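Local coordinates for cytochrome c (Pseudomonas aeruginosa, PDB 6RTE), which binds a heme c and acts as a dehydrogenase that converts dihydro-heme d1 to heme d1 in the biosynthesis of that cofactor, at residues Y413-T418 against R459-S464; G242-L247 against E291-P296. All coordinates share one frame; numbering follows the deposited sequence.

Contact 1: Y413-T418 against R459-S464; sequences YAWTDT and RYALLS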
ATOM      1  N   TYR A 413       0.188  -6.343  23.447  1.00 60.59           N
ATOM      2  CA  TYR A 413       1.442  -5.924  22.842  1.00 61.52           C
ATOM      3  C   TYR A 413       1.185  -5.189  21.532  1.00 56.94           C
ATOM      4  O   TYR A 413       0.170  -5.406  20.864  1.00 55.20           O
ATOM      5  CB  TYR A 413       2.370  -7.115  22.547  1.00 63.30           C
ATOM      6  CG  TYR A 413       2.402  -8.175  23.619  1.00 65.97           C
ATOM      7  CD1 TYR A 413       3.149  -8.000  24.780  1.00 68.18           C
ATOM      8  CD2 TYR A 413       1.702  -9.364  23.464  1.00 66.58           C
ATOM      9  CE1 TYR A 413       3.186  -8.972  25.760  1.00 70.66           C
ATOM     10  CE2 TYR A 413       1.737 -10.348  24.438  1.00 69.38           C
ATOM     11  CZ  TYR A 413       2.478 -10.146  25.585  1.00 72.31           C
ATOM     12  OH  TYR A 413       2.511 -11.124  26.560  1.00 76.74           O
ATOM     13  N   ALA A 414       2.126  -4.321  21.176  1.00 55.78           N
ATOM     14  CA  ALA A 414       2.232  -3.778  19.828  1.00 53.38           C
ATOM     15  C   ALA A 414       3.294  -4.574  19.077  1.00 54.99           C
ATOM     16  O   ALA A 414       4.420  -4.726  19.562  1.00 56.68           O
ATOM     17  CB  ALA A 414       2.593  -2.293  19.852  1.00 53.16           C
ATOM     18  N   TRP A 415       2.937  -5.072  17.899  1.00 53.25           N
ATOM     19  CA  TRP A 415       3.785  -5.981  17.138  1.00 52.59           C
ATOM     20  C   TRP A 415       4.467  -5.196  16.024  1.00 48.45           C
ATOM     21  O   TRP A 415       3.790  -4.606  15.175  1.00 45.98           O
ATOM     22  CB  TRP A 415       2.958  -7.130  16.553  1.00 52.76           C
ATOM     23  CG  TRP A 415       2.150  -7.922  17.559  1.00 53.89           C
ATOM     24  CD1 TRP A 415       1.356  -7.427  18.559  1.00 55.04           C
ATOM     25  CD2 TRP A 415       2.043  -9.352  17.637  1.00 53.40           C
ATOM     26  NE1 TRP A 415       0.777  -8.459  19.261  1.00 55.46           N
ATOM     27  CE2 TRP A 415       1.179  -9.649  18.712  1.00 54.51           C
ATOM     28  CE3 TRP A 415       2.592 -10.404  16.905  1.00 52.08           C
ATOM     29  CZ2 TRP A 415       0.856 -10.956  19.070  1.00 54.47           C
ATOM     30  CZ3 TRP A 415       2.273 -11.704  17.266  1.00 52.66           C
ATOM     31  CH2 TRP A 415       1.415 -11.968  18.338  1.00 53.68           C
ATOM     32  N   THR A 416       5.801  -5.193  16.019  1.00 48.32           N
ATOM     33  CA  THR A 416       6.561  -4.465  15.006  1.00 48.77           C
ATOM     34  C   THR A 416       7.772  -5.309  14.604  1.00 52.47           C
ATOM     35  O   THR A 416       7.853  -6.501  14.911  1.00 51.48           O
ATOM     36  CB  THR A 416       6.937  -3.067  15.521  1.00 50.61           C
ATOM     37  OG1 THR A 416       7.434  -2.273  14.436  1.00 50.73           O
ATOM     38  CG2 THR A 416       7.994  -3.151  16.616  1.00 53.33           C
ATOM     39  N   ASP A 417       8.723  -4.692  13.903  1.00 55.42           N
ATOM     40  CA  ASP A 417       9.779  -5.442  13.237  1.00 58.39           C
ATOM     41  C   ASP A 417      11.019  -4.568  13.079  1.00 59.75           C
ATOM     42  O   ASP A 417      11.028  -3.396  13.465  1.00 62.04           O
ATOM     43  CB  ASP A 417       9.299  -5.929  11.864  1.00 55.86           C
ATOM     44  CG  ASP A 417       8.900  -4.777  10.954  1.00 54.30           C
ATOM     45  OD1 ASP A 417       9.789  -3.981  10.580  1.00 54.69           O
ATOM     46  OD2 ASP A 417       7.696  -4.652  10.626  1.00 51.82           O
ATOM     47  N   THR A 418      12.076  -5.164  12.509  1.00 58.82           N
ATOM     48  CA  THR A 418      13.228  -4.424  11.993  1.00 58.06           C
ATOM     49  C   THR A 418      13.385  -4.784  10.516  1.00 59.44           C
ATOM     50  O   THR A 418      14.488  -5.093  10.040  1.00 60.97           O
ATOM     51  CB  THR A 418      14.502  -4.737  12.779  1.00 57.73           C
ATOM     52  OG1 THR A 418      14.930  -6.074  12.499  1.00 58.00           O
ATOM     53  CG2 THR A 418      14.261  -4.582  14.281  1.00 57.21           C
ATOM     54  N   ARG A 459      -7.431 -13.679  18.454  1.00 43.67           N
ATOM     55  CA  ARG A 459      -6.868 -14.896  19.028  1.00 46.93           C
ATOM     56  C   ARG A 459      -5.610 -15.368  18.305  1.00 46.39           C
ATOM     57  O   ARG A 459      -4.792 -16.070  18.913  1.00 45.54           O
ATOM     58  CB  ARG A 459      -7.902 -16.023  19.015  1.00 51.10           C
ATOM     59  CG  ARG A 459      -8.897 -15.982  20.167  1.00 58.19           C
ATOM     60  CD  ARG A 459      -9.770 -17.237  20.162  1.00 64.25           C
ATOM     61  NE  ARG A 459     -10.482 -17.392  18.892  1.00 65.50           N
ATOM     62  CZ  ARG A 459     -10.811 -18.561  18.343  1.00 65.96           C
ATOM     63  NH1 ARG A 459     -11.454 -18.581  17.180  1.00 65.10           N
ATOM     64  NH2 ARG A 459     -10.490 -19.706  18.940  1.00 66.48           N
ATOM     65  N   TYR A 460      -5.436 -15.012  17.032  1.00 46.56           N
ATOM     66  CA  TYR A 460      -4.281 -15.454  16.261  1.00 45.30           C
ATOM     67  C   TYR A 460      -3.675 -14.285  15.504  1.00 42.78           C
ATOM     68  O   TYR A 460      -4.375 -13.354  15.102  1.00 41.26           O
ATOM     69  CB  TYR A 460      -4.651 -16.564  15.270  1.00 43.37           C
ATOM     70  CG  TYR A 460      -5.197 -17.805  15.927  1.00 43.81           C
ATOM     71  CD1 TYR A 460      -4.345 -18.769  16.446  1.00 46.28           C
ATOM     72  CD2 TYR A 460      -6.566 -18.014  16.031  1.00 43.55           C
ATOM     73  CE1 TYR A 460      -4.841 -19.909  17.052  1.00 49.36           C
ATOM     74  CE2 TYR A 460      -7.070 -19.149  16.632  1.00 46.35           C
ATOM     75  CZ  TYR A 460      -6.204 -20.092  17.139  1.00 50.47           C
ATOM     76  OH  TYR A 460      -6.699 -21.225  17.739  1.00 55.71           O
ATOM     77  N   ALA A 461      -2.357 -14.353  15.308  1.00 42.56           N
ATOM     78  CA  ALA A 461      -1.608 -13.352  14.565  1.00 43.02           C
ATOM     79  C   ALA A 461      -0.927 -14.024  13.382  1.00 42.50           C
ATOM     80  O   ALA A 461      -0.389 -15.126  13.508  1.00 43.01           O
ATOM     81  CB  ALA A 461      -0.566 -12.665  15.459  1.00 47.32           C
ATOM     82  N   LEU A 462      -0.959 -13.360  12.230  1.00 41.36           N
ATOM     83  CA  LEU A 462      -0.438 -13.918  10.983  1.00 42.12           C
ATOM     84  C   LEU A 462       0.759 -13.087  10.529  1.00 40.96           C
ATOM     85  O   LEU A 462       0.610 -11.908  10.179  1.00 39.23           O
ATOM     86  CB  LEU A 462      -1.524 -13.957   9.911  1.00 43.22           C
ATOM     87  CG  LEU A 462      -2.549 -15.083  10.077  1.00 46.23           C
ATOM     88  CD1 LEU A 462      -3.439 -14.874  11.298  1.00 46.24           C
ATOM     89  CD2 LEU A 462      -3.382 -15.213   8.815  1.00 46.66           C
ATOM     90  N   LEU A 463       1.935 -13.712  10.530  1.00 42.64           N
ATOM     91  CA  LEU A 463       3.198 -13.074  10.184  1.00 44.66           C
ATOM     92  C   LEU A 463       3.664 -13.527   8.804  1.00 43.14           C
ATOM     93  O   LEU A 463       3.448 -14.672   8.404  1.00 42.66           O
ATOM     94  CB  LEU A 463       4.278 -13.417  11.221  1.00 49.27           C
ATOM     95  CG  LEU A 463       4.273 -12.660  12.552  1.00 53.05           C
ATOM     96  CD1 LEU A 463       2.941 -12.760  13.290  1.00 52.51           C
ATOM     97  CD2 LEU A 463       5.414 -13.176  13.436  1.00 57.39           C
ATOM     98  N   SER A 464       4.337 -12.621   8.089  1.00 43.50           N
ATOM     99  CA  SER A 464       4.833 -12.887   6.744  1.00 42.65           C
ATOM    100  C   SER A 464       6.348 -13.042   6.746  1.00 45.17           C
ATOM    101  O   SER A 464       7.069 -12.169   7.247  1.00 45.27           O
ATOM    102  CB  SER A 464       4.431 -11.766   5.785  1.00 41.03           C
ATOM    103  OG  SER A 464       3.045 -11.790   5.501  1.00 39.35           O
TER
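The indole of Trp415 packs against two aliphatic side chains, Ala461 and Leu463. Trp415 reaches out of the 413-417 strand with the outer end of its six-membered ring, and the methyl of Ala461 meets it almost midway along the CZ3-CH2 bond: CB of Ala461 is 3.5 Å from Trp415 CZ3 and 3.6 Å from Trp415 CH2. The approach is oblique to the ring. Leu463, two residues on and so on the same side of its strand, adds a lighter touch, its CD1 lying 4.2 Å from Trp415 CZ3, with the two side chains crossing at about a right angle. The indole stands beside the backbone N, with CG anti to the carbonyl carbon (chi1 -55°), and from there its long ring spans most of the distance between the strands. A residue as short as alanine suits the far side, because the ring has already covered that distance.

These strands are the second from the inside in two consecutive blades of the eight-bladed beta-propeller, and the contact is face-to-face packing of one blade's sheet on the next. The CA atoms of Trp415 and Ala461 are 9.5 Å apart, a spacing bridged by side chains. Leu429 and Leu441 of the first blade and Val452 of the second also touch the indole.

Some of the polar contacts stay within a blade. The carbonyl O of Tyr413 sits at the edge of the Trp415 ring, in its plane, and accepts a hydrogen bond from Ser407 OG. In the partner strand, Ala461 pairs through its backbone with Tyr475.

Contact 2: G242-L247 against E291-P296; sequences GNLVLL and ELWELP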
ATOM      1  N   GLY A 242       0.075  13.291 -12.744  1.00 22.69           N
ATOM      2  CA  GLY A 242      -0.109  13.849 -11.422  1.00 23.67           C
ATOM      3  C   GLY A 242      -1.560  14.214 -11.185  1.00 21.99           C
ATOM      4  O   GLY A 242      -1.983  15.343 -11.457  1.00 21.03           O
ATOM      5  N   ASN A 243      -2.353  13.262 -10.705  1.00 21.38           N
ATOM      6  CA  ASN A 243      -3.785  13.521 -10.602  1.00 20.96           C
ATOM      7  C   ASN A 243      -4.416  12.574  -9.592  1.00 21.54           C
ATOM      8  O   ASN A 243      -3.766  11.675  -9.052  1.00 22.58           O
ATOM      9  CB  ASN A 243      -4.472  13.409 -11.969  1.00 21.28           C
ATOM     10  CG  ASN A 243      -4.443  11.992 -12.559  1.00 22.44           C
ATOM     11  OD1 ASN A 243      -4.233  10.999 -11.857  1.00 23.53           O
ATOM     12  ND2 ASN A 243      -4.666  11.903 -13.875  1.00 22.76           N
ATOM     13  N   LEU A 244      -5.674  12.862  -9.288  1.00 21.76           N
ATOM     14  CA  LEU A 244      -6.581  11.950  -8.610  1.00 21.14           C
ATOM     15  C   LEU A 244      -7.595  11.462  -9.627  1.00 22.09           C
ATOM     16  O   LEU A 244      -8.056  12.231 -10.481  1.00 23.72           O
ATOM     17  CB  LEU A 244      -7.316  12.638  -7.453  1.00 22.90           C
ATOM     18  CG  LEU A 244      -6.449  13.209  -6.322  1.00 23.10           C
ATOM     19  CD1 LEU A 244      -7.235  14.272  -5.567  1.00 23.51           C
ATOM     20  CD2 LEU A 244      -6.000  12.102  -5.377  1.00 23.37           C
ATOM     21  N   VAL A 245      -7.960  10.186  -9.542  1.00 20.11           N
ATOM     22  CA  VAL A 245      -8.994   9.632 -10.409  1.00 19.86           C
ATOM     23  C   VAL A 245     -10.114   9.106  -9.516  1.00 20.43           C
ATOM     24  O   VAL A 245      -9.882   8.263  -8.639  1.00 19.75           O
ATOM     25  CB  VAL A 245      -8.436   8.545 -11.339  1.00 19.33           C
ATOM     26  CG1 VAL A 245      -9.536   7.839 -12.086  1.00 18.84           C
ATOM     27  CG2 VAL A 245      -7.430   9.172 -12.340  1.00 19.72           C
ATOM     28  N   LEU A 246     -11.315   9.639  -9.724  1.00 20.80           N
ATOM     29  CA  LEU A 246     -12.501   9.292  -8.963  1.00 20.37           C
ATOM     30  C   LEU A 246     -13.320   8.281  -9.765  1.00 19.53           C
ATOM     31  O   LEU A 246     -13.702   8.553 -10.909  1.00 17.50           O
ATOM     32  CB  LEU A 246     -13.331  10.538  -8.673  1.00 21.15           C
ATOM     33  CG  LEU A 246     -14.631  10.334  -7.884  1.00 22.23           C
ATOM     34  CD1 LEU A 246     -14.326   9.796  -6.499  1.00 21.88           C
ATOM     35  CD2 LEU A 246     -15.410  11.632  -7.797  1.00 22.27           C
ATOM     36  N   LEU A 247     -13.590   7.130  -9.158  1.00 20.11           N
ATOM     37  CA  LEU A 247     -14.311   6.038  -9.790  1.00 19.51           C
ATOM     38  C   LEU A 247     -15.569   5.720  -8.977  1.00 19.38           C
ATOM     39  O   LEU A 247     -15.613   5.944  -7.764  1.00 18.65           O
ATOM     40  CB  LEU A 247     -13.438   4.778  -9.891  1.00 19.22           C
ATOM     41  CG  LEU A 247     -12.057   4.886 -10.543  1.00 19.30           C
ATOM     42  CD1 LEU A 247     -11.245   3.593 -10.337  1.00 20.28           C
ATOM     43  CD2 LEU A 247     -12.183   5.184 -12.028  1.00 19.74           C
ATOM     44  N   GLU A 291       0.600  22.115  -0.265  1.00 29.94           N
ATOM     45  CA  GLU A 291      -0.825  21.992  -0.004  1.00 31.32           C
ATOM     46  C   GLU A 291      -1.143  20.563   0.392  1.00 30.14           C
ATOM     47  O   GLU A 291      -0.493  19.616  -0.054  1.00 30.57           O
ATOM     48  CB  GLU A 291      -1.682  22.337  -1.232  1.00 34.14           C
ATOM     49  CG  GLU A 291      -1.998  23.794  -1.394  1.00 37.48           C
ATOM     50  CD  GLU A 291      -2.802  24.082  -2.646  1.00 34.26           C
ATOM     51  OE1 GLU A 291      -3.462  23.154  -3.190  1.00 30.22           O
ATOM     52  OE2 GLU A 291      -2.768  25.245  -3.077  1.00 35.82           O
ATOM     53  N   LEU A 292      -2.153  20.417   1.232  1.00 30.08           N
ATOM     54  CA  LEU A 292      -2.836  19.141   1.384  1.00 32.33           C
ATOM     55  C   LEU A 292      -4.320  19.402   1.173  1.00 28.56           C
ATOM     56  O   LEU A 292      -4.806  20.522   1.369  1.00 29.82           O
ATOM     57  CB  LEU A 292      -2.566  18.482   2.732  1.00 37.49           C
ATOM     58  CG  LEU A 292      -3.144  19.066   4.013  1.00 43.14           C
ATOM     59  CD1 LEU A 292      -4.506  18.474   4.295  1.00 44.27           C
ATOM     60  CD2 LEU A 292      -2.201  18.802   5.173  1.00 45.83           C
ATOM     61  N   TRP A 293      -5.017  18.364   0.729  1.00 26.23           N
ATOM     62  CA  TRP A 293      -6.402  18.487   0.280  1.00 25.39           C
ATOM     63  C   TRP A 293      -7.308  17.632   1.154  1.00 25.57           C
ATOM     64  O   TRP A 293      -6.928  16.526   1.570  1.00 23.51           O
ATOM     65  CB  TRP A 293      -6.544  18.041  -1.171  1.00 26.26           C
ATOM     66  CG  TRP A 293      -5.974  18.957  -2.220  1.00 28.64           C
ATOM     67  CD1 TRP A 293      -5.290  20.134  -2.032  1.00 30.99           C
ATOM     68  CD2 TRP A 293      -6.052  18.762  -3.635  1.00 29.55           C
ATOM     69  NE1 TRP A 293      -4.944  20.670  -3.244  1.00 31.48           N
ATOM     70  CE2 TRP A 293      -5.402  19.855  -4.246  1.00 30.10           C
ATOM     71  CE3 TRP A 293      -6.617  17.769  -4.448  1.00 29.92           C
ATOM     72  CZ2 TRP A 293      -5.300  19.983  -5.630  1.00 30.03           C
ATOM     73  CZ3 TRP A 293      -6.514  17.898  -5.826  1.00 29.78           C
ATOM     74  CH2 TRP A 293      -5.862  18.991  -6.403  1.00 29.94           C
ATOM     75  N   GLU A 294      -8.498  18.152   1.440  1.00 26.41           N
ATOM     76  CA  GLU A 294      -9.621  17.345   1.899  1.00 27.09           C
ATOM     77  C   GLU A 294     -10.713  17.447   0.843  1.00 26.55           C
ATOM     78  O   GLU A 294     -11.015  18.549   0.366  1.00 30.15           O
ATOM     79  CB  GLU A 294     -10.137  17.813   3.264  1.00 27.78           C
ATOM     80  CG  GLU A 294     -11.220  16.925   3.851  1.00 28.56           C
ATOM     81  CD  GLU A 294     -11.638  17.336   5.254  1.00 30.74           C
ATOM     82  OE1 GLU A 294     -11.313  18.471   5.678  1.00 32.41           O
ATOM     83  OE2 GLU A 294     -12.291  16.520   5.939  1.00 31.28           O
ATOM     84  N   LEU A 295     -11.277  16.305   0.463  1.00 24.60           N
ATOM     85  CA  LEU A 295     -12.358  16.246  -0.517  1.00 22.78           C
ATOM     86  C   LEU A 295     -13.598  15.646   0.144  1.00 21.78           C
ATOM     87  O   LEU A 295     -13.724  14.406   0.217  1.00 19.24           O
ATOM     88  CB  LEU A 295     -11.941  15.418  -1.727  1.00 25.60           C
ATOM     89  CG  LEU A 295     -10.856  16.028  -2.627  1.00 30.82           C
ATOM     90  CD1 LEU A 295      -9.449  15.679  -2.115  1.00 33.34           C
ATOM     91  CD2 LEU A 295     -11.016  15.558  -4.047  1.00 32.84           C
ATOM     92  N   PRO A 296     -14.526  16.456   0.639  1.00 24.63           N
ATOM     93  CA  PRO A 296     -15.723  15.896   1.273  1.00 24.98           C
ATOM     94  C   PRO A 296     -16.670  15.248   0.275  1.00 23.05           C
ATOM     95  O   PRO A 296     -16.841  15.715  -0.859  1.00 21.27           O
ATOM     96  CB  PRO A 296     -16.377  17.119   1.934  1.00 29.21           C
ATOM     97  CG  PRO A 296     -15.918  18.266   1.129  1.00 30.94           C
ATOM     98  CD  PRO A 296     -14.507  17.930   0.719  1.00 28.32           C
TER
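Leu244 sends one methyl, CD1, to the benzo edge of Trp293, where it lies near the ring plane and 3.7 Å from both CE3 and CZ3 of that residue. Leu244 CD1 also comes within 4.3 Å of Leu295 CD2, so one leucine tip meets two residues that project from the same side of the opposing strand. Leu244 and Trp293 run past each other in opposite directions, and the extended second torsion of Leu244 (chi2 159°) carries CD1 out toward the indole. A leucine suits this place because its wholly apolar chain is long enough to bring that methyl to both Trp293 and Leu295.

The far edge of the indole is held by a polar partner. Trp293 NE1 donates to Glu291 OE1 over 2.9 Å, in a nearly straight bond (167°) that meets the oxygen almost along its C-O axis. The oxygen lies only 1° out of the ring plane, so the bond helps to fix how the indole is turned. Glu291 is buried, and its carboxylate is held in turn: OE1 forms a salt bridge with Arg307 NH1 and OE2 accepts from the backbone N of Ala263. These partners probably stabilise the negative charge inside the protein.

Val284, on the strand 281-286, touches Leu244, Trp293 and Leu295 alike, while Leu235 of strand 233-238 touches Leu244 and Ile258 of strand 254-259 touches Leu295. The strands 243-248 and 291-296 are each the third of four antiparallel strands in two successive propeller blades, packed face to face.

Both contacts belong to the eight-bladed propeller of the cytochrome d1 heme domain family, and each joins one blade to the next in sequence. Contact 2 comes first along the chain, between the sheets of 221-259 and 270-309; contact 1 follows between those of 405-441 and 449-488. Their centres are about 33 Å apart, their nearest atoms about 25 Å, and they lie on opposite sides of the chain's centre, as blade interfaces half a turn apart should. They share no sheet. Contact 1 joins second strands and contact 2 third strands, so together they illustrate how apolar side chains pack successive blades into a ring.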